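Local coordinates for protein cytochrome c (Rhodothermus marinus, PDB 3CP5) that binds one covalently attached heme c and probably carries electrons between redox partners, at residues L33-Q36 with G37-F41; Y71-N74 with V75-N78; L105-E108 with Q109-I113. One frame throughout, in Å; residues are numbered along the deposited sequence.

All three contacts lie within single helices or at their ends. Contact 2 is the core one: helix 69-77 is buried beside the heme, and its side chains are largely apolar, with one tyrosine hydrogen-bonded to a propionate. Contact 1, on helix 31-44, and contact 3, at the start of helix 107-123, are partly buried. Their outer sides carry glutamines and glutamates. These two helices hold each other through Gln36 with Glu108 and through the packing of Leu40 on Ile113. Contact 3 also touches contact 2, where Leu77 and Met76 meet its backbone carbonyls. Contacts 2 and 3 both reach the heme. Contact 1 does not touch contact 2.

Contact 1: L33-Q36 with G37-F41; sequences LAQQ and GEQLF
Gln36 and Leu40 lie side by side, one turn apart, on an alpha-helix that runs from 31 to 44. In the cytochrome c fold this is the helix that leads to the heme-binding Cys45, and it packs across the C-terminal helix 107-123. The backbone repeats the i to i+4 bond: Gly37 N donates to Leu33 O at 2.9 Å, and Leu40 N to Gln36 O at 3.0 Å. Glu38 and Gln39 bond in the same way to Ala34 and Gln35.

The tight part is the side that faces helix 107-123. Gly37 is buried there. With no side chain, it allows the backbone of Ala112 and Ile113 to come close. Leu33 rests on Ala112 and Leu40 on Ile113. Gln36 runs beside Leu40 toward helix 107-123, its CG set opposite the backbone N (chi1 -177°) and its chain extended. Its NE2 is held by Glu108 OE1, so the polar end of this side chain belongs to the joint between the two helices. Phe41 turns its ring to Tyr116 further along.

The solvent side is looser. Gln35, Glu38 and Gln39 are exposed. The bent chain of Gln35 slants across the straight chain of Glu38, and their flat end groups are turned 35° against each other. Gln39 reaches back along the helix surface, with its CG 3.5 Å from Gln35 O. Glu38 CB lies 3.4 Å from that same Gln35 O.

On the packed side, Leu40 CG lies 3.5 Å from Gln36 O, and Leu40 CD1 stands 4.0 Å from Gln36 CG.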
loop_
_atom_site.group_PDB
_atom_site.type_symbol
_atom_site.label_atom_id
_atom_site.label_comp_id
_atom_site.label_asym_id
_atom_site.label_seq_id
_atom_site.Cartn_x
_atom_site.Cartn_y
_atom_site.Cartn_z
ATOM N N LEU A 33 14.657 -3.016 6.883
ATOM C CA LEU A 33 13.738 -2.986 5.736
ATOM C C LEU A 33 12.658 -1.941 5.929
ATOM O O LEU A 33 12.368 -1.144 5.037
ATOM C CB LEU A 33 13.106 -4.344 5.571
ATOM C CG LEU A 33 12.188 -4.522 4.354
ATOM C CD1 LEU A 33 12.853 -4.252 3.021
ATOM C CD2 LEU A 33 11.562 -5.892 4.443
ATOM N N ALA A 34 12.202 -1.793 7.179
ATOM C CA ALA A 34 11.253 -0.732 7.513
ATOM C C ALA A 34 11.842 0.673 7.368
ATOM O O ALA A 34 11.165 1.573 6.928
ATOM C CB ALA A 34 10.714 -0.924 8.927
ATOM N N GLN A 35 13.117 0.856 7.711
ATOM C CA GLN A 35 13.779 2.140 7.530
ATOM C C GLN A 35 13.899 2.468 6.056
ATOM O O GLN A 35 13.663 3.608 5.660
ATOM C CB GLN A 35 15.165 2.146 8.219
ATOM C CG GLN A 35 15.916 3.471 8.118
ATOM C CD GLN A 35 14.945 4.583 8.573
ATOM O OE1 GLN A 35 14.630 4.660 9.768
ATOM N NE2 GLN A 35 14.479 5.382 7.626
ATOM N N GLN A 36 14.275 1.514 5.218
ATOM C CA GLN A 36 14.303 1.716 3.766
ATOM C C GLN A 36 12.911 2.125 3.328
ATOM O O GLN A 36 12.728 3.103 2.553
ATOM C CB GLN A 36 14.738 0.444 3.037
ATOM C CG GLN A 36 14.850 0.672 1.533
ATOM C CD GLN A 36 14.931 -0.560 0.653
ATOM O OE1 GLN A 36 14.729 -1.711 1.055
ATOM N NE2 GLN A 36 15.254 -0.351 -0.644
ATOM N N GLY A 37 11.904 1.443 3.787
ATOM C CA GLY A 37 10.505 1.767 3.509
ATOM C C GLY A 37 10.069 3.170 3.888
ATOM O O GLY A 37 9.319 3.818 3.168
ATOM N N GLU A 38 10.568 3.645 5.022
ATOM C CA GLU A 38 10.281 5.017 5.450
ATOM C C GLU A 38 10.796 6.049 4.446
ATOM O O GLU A 38 10.133 7.017 4.075
ATOM C CB GLU A 38 10.866 5.254 6.829
ATOM C CG GLU A 38 10.638 6.602 7.456
ATOM C CD GLU A 38 11.097 6.733 8.898
ATOM O OE1 GLU A 38 11.598 5.773 9.500
ATOM O OE2 GLU A 38 10.939 7.851 9.436
ATOM N N GLN A 39 12.054 5.851 4.026
ATOM C CA GLN A 39 12.668 6.720 3.033
ATOM C C GLN A 39 11.869 6.665 1.745
ATOM O O GLN A 39 11.617 7.701 1.121
ATOM C CB GLN A 39 14.108 6.305 2.781
ATOM C CG GLN A 39 14.998 6.440 4.004
ATOM C CD GLN A 39 16.360 5.805 3.734
ATOM O OE1 GLN A 39 16.553 5.025 2.790
ATOM N NE2 GLN A 39 17.304 6.173 4.579
ATOM N N LEU A 40 11.483 5.491 1.316
ATOM C CA LEU A 40 10.759 5.374 0.048
ATOM C C LEU A 40 9.350 5.947 0.153
ATOM O O LEU A 40 8.878 6.573 -0.781
ATOM C CB LEU A 40 10.651 3.881 -0.298
ATOM C CG LEU A 40 11.893 3.237 -0.857
ATOM C CD1 LEU A 40 11.773 1.715 -0.814
ATOM C CD2 LEU A 40 12.282 3.732 -2.240
ATOM N N PHE A 41 8.728 5.874 1.319
ATOM C CA PHE A 41 7.415 6.449 1.525
ATOM C C PHE A 41 7.491 7.980 1.416
ATOM O O PHE A 41 6.648 8.610 0.794
ATOM C CB PHE A 41 6.856 6.001 2.872
ATOM C CG PHE A 41 5.424 6.414 3.153
ATOM C CD1 PHE A 41 4.355 5.602 2.834
ATOM C CD2 PHE A 41 5.164 7.642 3.762
ATOM C CE1 PHE A 41 3.060 5.946 3.083
ATOM C CE2 PHE A 41 3.870 8.002 3.982
ATOM C CZ PHE A 41 2.816 7.188 3.649
#

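Contact 2: Y71-N74 with V75-N78; sequences YIMN and VMLN. With HEC (heme c), chain C.
Tyr71 and Val75 meet because their first torsions turn the two groups together. Tyr71 has CG opposite its own N (chi1 174°), which leans the ring toward the next turn, where Val75 sits. Val75 (chi1 168°) keeps CG2 on the side of its backbone N and sends CG1 the other way. CG2 then lies over one face of the Tyr71 ring, 3.9 Å from the centroid and 17° off the normal. This is a CH-pi contact.

At the ring edge, Tyr71 OH donates to heme propionate atom O2A at 2.7 Å, and O2A lies near the ring plane. Arg67 NE is also hydrogen-bonded to the heme. His86 meets the ring edge-to-face, which probably helps to fix its rotation. Val75 CG1 stands almost straight above a pyrrole ring, 3.7 Å from heme C3A. The same valine touches Met100, one of the two axial iron ligands.

In this cytochrome c fold, helix 69-77 runs beside the heme and packs against the C-terminal helix 107-123. Met76 meets the heme edge. Its CG is 3.6 Å from heme methyl CMB, and its bent end brings CE to 3.8 Å from Ile72 CG2. Ile72 and Met76 run alongside each other. Met76 also packs on Ile113.

The helix stops at Asn78, whose N still donates to Asn74 O at 2.8 Å. Asn78 OD1 then caps Gly81 N of helix 79-85, while its ND2 hydrogen-bonds Gly18 O. The Asn74 amide is held by Val20 N and Ala14 O.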
loop_
_atom_site.group_PDB
_atom_site.type_symbol
_atom_site.label_atom_id
_atom_site.label_comp_id
_atom_site.label_asym_id
_atom_site.label_seq_id
_atom_site.Cartn_x
_atom_site.Cartn_y
_atom_site.Cartn_z
ATOM N N TYR A 71 -3.164 -6.975 -1.364
ATOM C CA TYR A 71 -3.839 -5.751 -1.785
ATOM C C TYR A 71 -2.935 -4.548 -1.722
ATOM O O TYR A 71 -2.882 -3.770 -2.655
ATOM C CB TYR A 71 -5.100 -5.543 -0.939
ATOM C CG TYR A 71 -5.849 -4.242 -1.149
ATOM C CD1 TYR A 71 -6.878 -4.137 -2.076
ATOM C CD2 TYR A 71 -5.540 -3.105 -0.430
ATOM C CE1 TYR A 71 -7.537 -2.931 -2.245
ATOM C CE2 TYR A 71 -6.180 -1.899 -0.561
ATOM C CZ TYR A 71 -7.199 -1.823 -1.478
ATOM O OH TYR A 71 -7.861 -0.624 -1.640
ATOM N N ILE A 72 -2.263 -4.336 -0.596
ATOM C CA ILE A 72 -1.468 -3.131 -0.472
ATOM C C ILE A 72 -0.325 -3.115 -1.482
ATOM O O ILE A 72 -0.064 -2.082 -2.089
ATOM C CB ILE A 72 -0.944 -3.025 0.963
ATOM C CG1 ILE A 72 -2.093 -2.830 1.970
ATOM C CG2 ILE A 72 0.077 -1.900 1.125
ATOM C CD1 ILE A 72 -1.690 -3.091 3.418
ATOM N N MET A 73 0.369 -4.241 -1.703
ATOM C CA MET A 73 1.431 -4.325 -2.708
ATOM C C MET A 73 0.912 -4.018 -4.095
ATOM O O MET A 73 1.548 -3.278 -4.858
ATOM C CB MET A 73 2.059 -5.737 -2.709
ATOM C CG MET A 73 2.778 -6.081 -1.417
ATOM S SD MET A 73 4.401 -5.293 -1.386
ATOM C CE MET A 73 5.272 -6.289 -2.581
ATOM N N ASN A 74 -0.261 -4.553 -4.460
ATOM C CA ASN A 74 -0.744 -4.345 -5.839
ATOM C C ASN A 74 -1.323 -2.962 -6.085
ATOM O O ASN A 74 -1.310 -2.475 -7.208
ATOM C CB ASN A 74 -1.728 -5.471 -6.176
ATOM C CG ASN A 74 -1.002 -6.771 -6.430
ATOM O OD1 ASN A 74 0.203 -6.813 -6.686
ATOM N ND2 ASN A 74 -1.671 -7.887 -6.363
ATOM N N VAL A 75 -1.835 -2.287 -5.053
ATOM C CA VAL A 75 -2.197 -0.864 -5.181
ATOM C C VAL A 75 -0.946 -0.057 -5.518
ATOM O O VAL A 75 -0.973 0.802 -6.403
ATOM C CB VAL A 75 -2.887 -0.337 -3.905
ATOM C CG1 VAL A 75 -2.971 1.177 -3.956
ATOM C CG2 VAL A 75 -4.291 -0.920 -3.734
ATOM N N MET A 76 0.194 -0.318 -4.839
ATOM C CA MET A 76 1.440 0.367 -5.145
ATOM C C MET A 76 2.002 0.074 -6.531
ATOM O O MET A 76 2.473 0.993 -7.242
ATOM C CB MET A 76 2.529 0.017 -4.083
ATOM C CG MET A 76 2.324 0.659 -2.726
ATOM S SD MET A 76 3.831 0.345 -1.741
ATOM C CE MET A 76 3.322 -1.004 -0.688
ATOM N N LEU A 77 1.987 -1.201 -6.919
ATOM C CA LEU A 77 2.630 -1.659 -8.128
ATOM C C LEU A 77 1.769 -1.546 -9.392
ATOM O O LEU A 77 2.354 -1.434 -10.485
ATOM C CB LEU A 77 3.106 -3.093 -7.962
ATOM C CG LEU A 77 4.197 -3.236 -6.915
ATOM C CD1 LEU A 77 4.377 -4.716 -6.524
ATOM C CD2 LEU A 77 5.513 -2.712 -7.426
ATOM N N ASN A 78 0.449 -1.591 -9.197
ATOM C CA ASN A 78 -0.557 -1.665 -10.263
ATOM C C ASN A 78 -1.795 -0.886 -9.905
ATOM O O ASN A 78 -2.904 -1.424 -9.890
ATOM C CB ASN A 78 -0.873 -3.157 -10.538
ATOM C CG ASN A 78 -1.755 -3.378 -11.717
ATOM O OD1 ASN A 78 -1.890 -2.549 -12.617
ATOM N ND2 ASN A 78 -2.321 -4.575 -11.710
HETATM FE FE HEC C . -2.059 6.053 -2.669
HETATM C CHA HEC C . -5.250 4.926 -2.183
HETATM C CHB HEC C . -0.835 3.471 -0.813
HETATM C CHC HEC C . 1.131 7.025 -3.476
HETATM C CHD HEC C . -3.272 8.916 -4.009
HETATM N NA HEC C . -2.883 4.538 -1.684
HETATM C C1A HEC C . -4.229 4.170 -1.625
HETATM C C2A HEC C . -4.349 2.906 -0.942
HETATM C C3A HEC C . -3.132 2.517 -0.535
HETATM C C4A HEC C . -2.211 3.530 -1.031
HETATM C CMA HEC C . -2.741 1.258 0.270
HETATM C CAA HEC C . -5.669 2.198 -0.551
HETATM C CBA HEC C . -6.174 2.588 0.839
HETATM C CGA HEC C . -7.324 1.735 1.319
HETATM O O1A HEC C . -7.964 2.143 2.344
HETATM O O2A HEC C . -7.566 0.646 0.735
HETATM N NB HEC C . -0.216 5.437 -2.202
HETATM C C1B HEC C . 0.069 4.421 -1.310
HETATM C C2B HEC C . 1.497 4.297 -1.178
HETATM C C3B HEC C . 2.088 5.229 -1.979
HETATM C C4B HEC C . 1.000 5.940 -2.618
HETATM C CMB HEC C . 2.160 3.262 -0.234
HETATM C CAB HEC C . 3.586 5.387 -2.312
HETATM C CBB HEC C . 4.184 4.228 -2.856
HETATM N NC HEC C . -1.242 7.607 -3.623
HETATM C C1C HEC C . 0.102 7.843 -3.907
HETATM C C2C HEC C . 0.264 9.098 -4.614
HETATM C C3C HEC C . -0.955 9.640 -4.766
HETATM C C4C HEC C . -1.884 8.752 -4.104
HETATM C CMC HEC C . 1.629 9.728 -4.859
HETATM C CAC HEC C . -1.329 11.078 -5.235
HETATM C CBC HEC C . -0.878 11.373 -6.551
HETATM N ND HEC C . -3.897 6.751 -3.028
HETATM C C1D HEC C . -4.195 7.990 -3.582
HETATM C C2D HEC C . -5.649 8.151 -3.643
HETATM C C3D HEC C . -6.179 6.991 -3.237
HETATM C C4D HEC C . -5.086 6.158 -2.778
HETATM C CMD HEC C . -6.292 9.438 -4.227
HETATM C CAD HEC C . -7.651 6.539 -3.221
HETATM C CBD HEC C . -7.972 5.769 -4.526
HETATM C CGD HEC C . -7.797 6.693 -5.710
HETATM O O1D HEC C . -6.932 6.412 -6.589
HETATM O O2D HEC C . -8.559 7.733 -5.709
#

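Contact 3: L105-E108 with Q109-I113; sequences LSEE and QARAI. With HEC (heme c), chain C.
Ser106 is still extended (psi 158°) before the chain coils into helix 107-123, and its O already accepts the first i to i+4 bond, from Ala110 N at 3.0 Å. Arg111 N and Ala112 N continue the pattern to Glu107 O and Glu108 O.

Ser106, the N-cap residue, forms a capping box with Gln109. The Gln109 chain is extended beyond CG and runs back toward the helix start. Its OE1 takes the Ser106 N-H at 2.8 Å, nearly straight at 175° and in the plane of the amide carbonyl. In return, Gln109 N donates to Ser106 OG at 3.2 Å. This return bond is less certain, since the serine has two conformers. Gln109 NE2 is hydrogen-bonded to Tyr44 OH of helix 31-44, which fixes the turn of the amide. With an alanine here, the Ser106 N-H would probably lose its acceptor and the Tyr44 hydroxyl its amide mate.

Leu105 crosses the glutamine at a slant. Its CD2 is 3.7 Å from Gln109 OE1, and its other methyl, CD1, points to the heme, 3.8 Å from CBB. Ile113 CD1 meets the same heme CBB atom, also at 3.8 Å. Ala110 packs against Met73 and Leu77.

Glu107 lies alongside Arg111. Its OE2 touches the aliphatic CB of Arg111 at 3.7 Å but stays 5.7 Å from NE. The guanidinium instead forms a salt bridge with Glu115 and hydrogen-bonds Ser24 O. Glu107 and Glu108, whose OE1 is taken by Gln36, put two carboxylates in the first turn. They probably suit the positive end of the helix dipole, while the box gives the N-H of Ser106 a partner.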
loop_
_atom_site.group_PDB
_atom_site.type_symbol
_atom_site.label_atom_id
_atom_site.label_comp_id
_atom_site.label_asym_id
_atom_site.label_seq_id
_atom_site.Cartn_x
_atom_site.Cartn_y
_atom_site.Cartn_z
ATOM N N LEU A 105 7.462 1.660 -9.689
ATOM C CA LEU A 105 8.011 0.959 -8.526
ATOM C C LEU A 105 8.295 -0.511 -8.821
ATOM O O LEU A 105 7.596 -1.157 -9.591
ATOM C CB LEU A 105 6.983 0.970 -7.369
ATOM C CG LEU A 105 6.910 2.259 -6.567
ATOM C CD1 LEU A 105 5.598 2.286 -5.817
ATOM C CD2 LEU A 105 8.108 2.536 -5.728
ATOM N N SER A 106 9.376 -1.019 -8.222
ATOM C CA SER A 106 9.704 -2.440 -8.239
ATOM C C SER A 106 9.119 -3.173 -7.052
ATOM O O SER A 106 8.835 -2.534 -6.039
ATOM C CB SER A 106 11.218 -2.631 -8.194
ATOM O OG SER A 106 11.688 -2.487 -6.855
ATOM N N GLU A 107 8.961 -4.480 -7.182
ATOM C CA GLU A 107 8.437 -5.262 -6.065
ATOM C C GLU A 107 9.278 -5.021 -4.798
ATOM O O GLU A 107 8.700 -4.987 -3.687
ATOM C CB GLU A 107 8.322 -6.758 -6.430
ATOM C CG GLU A 107 7.984 -7.653 -5.270
ATOM C CD GLU A 107 9.092 -8.201 -4.387
ATOM O OE1 GLU A 107 10.235 -8.266 -4.887
ATOM O OE2 GLU A 107 8.785 -8.448 -3.200
ATOM N N GLU A 108 10.611 -5.001 -4.860
ATOM C CA GLU A 108 11.383 -4.836 -3.617
ATOM C C GLU A 108 11.123 -3.485 -2.938
ATOM O O GLU A 108 11.065 -3.435 -1.749
ATOM C CB GLU A 108 12.909 -5.007 -3.748
ATOM C CG GLU A 108 13.616 -5.105 -2.367
ATOM C CD GLU A 108 13.901 -3.802 -1.600
ATOM O OE1 GLU A 108 13.948 -2.715 -2.185
ATOM O OE2 GLU A 108 14.137 -3.951 -0.385
ATOM N N GLN A 109 10.961 -2.420 -3.741
ATOM C CA GLN A 109 10.615 -1.130 -3.166
ATOM C C GLN A 109 9.272 -1.215 -2.472
ATOM O O GLN A 109 9.115 -0.738 -1.354
ATOM C CB GLN A 109 10.557 -0.025 -4.209
ATOM C CG GLN A 109 11.932 0.350 -4.781
ATOM C CD GLN A 109 11.689 1.275 -5.960
ATOM O OE1 GLN A 109 11.107 0.854 -6.959
ATOM N NE2 GLN A 109 12.063 2.562 -5.835
ATOM N N ALA A 110 8.288 -1.825 -3.149
ATOM C CA ALA A 110 6.959 -1.919 -2.551
ATOM C C ALA A 110 7.006 -2.774 -1.283
ATOM O O ALA A 110 6.345 -2.468 -0.273
ATOM C CB ALA A 110 5.965 -2.477 -3.572
ATOM N N ARG A 111 7.799 -3.852 -1.276
ATOM C CA ARG A 111 7.872 -4.713 -0.081
ATOM C C ARG A 111 8.495 -3.969 1.093
ATOM O O ARG A 111 8.086 -4.155 2.256
ATOM C CB ARG A 111 8.619 -5.971 -0.474
ATOM C CG ARG A 111 8.785 -6.983 0.667
ATOM C CD ARG A 111 7.414 -7.451 1.172
ATOM N NE ARG A 111 7.520 -8.294 2.357
ATOM C CZ ARG A 111 7.605 -7.847 3.622
ATOM N NH1 ARG A 111 7.596 -6.561 3.947
ATOM N NH2 ARG A 111 7.691 -8.747 4.587
ATOM N N ALA A 112 9.471 -3.088 0.845
ATOM C CA ALA A 112 10.044 -2.231 1.895
ATOM C C ALA A 112 9.025 -1.267 2.460
ATOM O O ALA A 112 8.881 -1.082 3.663
ATOM C CB ALA A 112 11.297 -1.518 1.362
ATOM N N ILE A 113 8.250 -0.611 1.572
ATOM C CA ILE A 113 7.192 0.283 1.999
ATOM C C ILE A 113 6.174 -0.468 2.828
ATOM O O ILE A 113 5.714 0.025 3.876
ATOM C CB ILE A 113 6.560 1.048 0.808
ATOM C CG1 ILE A 113 7.591 1.951 0.131
ATOM C CG2 ILE A 113 5.346 1.829 1.237
ATOM C CD1 ILE A 113 7.138 2.566 -1.166
HETATM FE FE HEC C . -2.059 6.053 -2.669
HETATM C CHA HEC C . -5.250 4.926 -2.183
HETATM C CHB HEC C . -0.835 3.471 -0.813
HETATM C CHC HEC C . 1.131 7.025 -3.476
HETATM C CHD HEC C . -3.272 8.916 -4.009
HETATM N NA HEC C . -2.883 4.538 -1.684
HETATM C C1A HEC C . -4.229 4.170 -1.625
HETATM C C2A HEC C . -4.349 2.906 -0.942
HETATM C C3A HEC C . -3.132 2.517 -0.535
HETATM C C4A HEC C . -2.211 3.530 -1.031
HETATM C CMA HEC C . -2.741 1.258 0.270
HETATM C CAA HEC C . -5.669 2.198 -0.551
HETATM C CBA HEC C . -6.174 2.588 0.839
HETATM C CGA HEC C . -7.324 1.735 1.319
HETATM O O1A HEC C . -7.964 2.143 2.344
HETATM O O2A HEC C . -7.566 0.646 0.735
HETATM N NB HEC C . -0.216 5.437 -2.202
HETATM C C1B HEC C . 0.069 4.421 -1.310
HETATM C C2B HEC C . 1.497 4.297 -1.178
HETATM C C3B HEC C . 2.088 5.229 -1.979
HETATM C C4B HEC C . 1.000 5.940 -2.618
HETATM C CMB HEC C . 2.160 3.262 -0.234
HETATM C CAB HEC C . 3.586 5.387 -2.312
HETATM C CBB HEC C . 4.184 4.228 -2.856
HETATM N NC HEC C . -1.242 7.607 -3.623
HETATM C C1C HEC C . 0.102 7.843 -3.907
HETATM C C2C HEC C . 0.264 9.098 -4.614
HETATM C C3C HEC C . -0.955 9.640 -4.766
HETATM C C4C HEC C . -1.884 8.752 -4.104
HETATM C CMC HEC C . 1.629 9.728 -4.859
HETATM C CAC HEC C . -1.329 11.078 -5.235
HETATM C CBC HEC C . -0.878 11.373 -6.551
HETATM N ND HEC C . -3.897 6.751 -3.028
HETATM C C1D HEC C . -4.195 7.990 -3.582
HETATM C C2D HEC C . -5.649 8.151 -3.643
HETATM C C3D HEC C . -6.179 6.991 -3.237
HETATM C C4D HEC C . -5.086 6.158 -2.778
HETATM C CMD HEC C . -6.292 9.438 -4.227
HETATM C CAD HEC C . -7.651 6.539 -3.221
HETATM C CBD HEC C . -7.972 5.769 -4.526
HETATM C CGD HEC C . -7.797 6.693 -5.710
HETATM O O1D HEC C . -6.932 6.412 -6.589
HETATM O O2D HEC C . -8.559 7.733 -5.709
#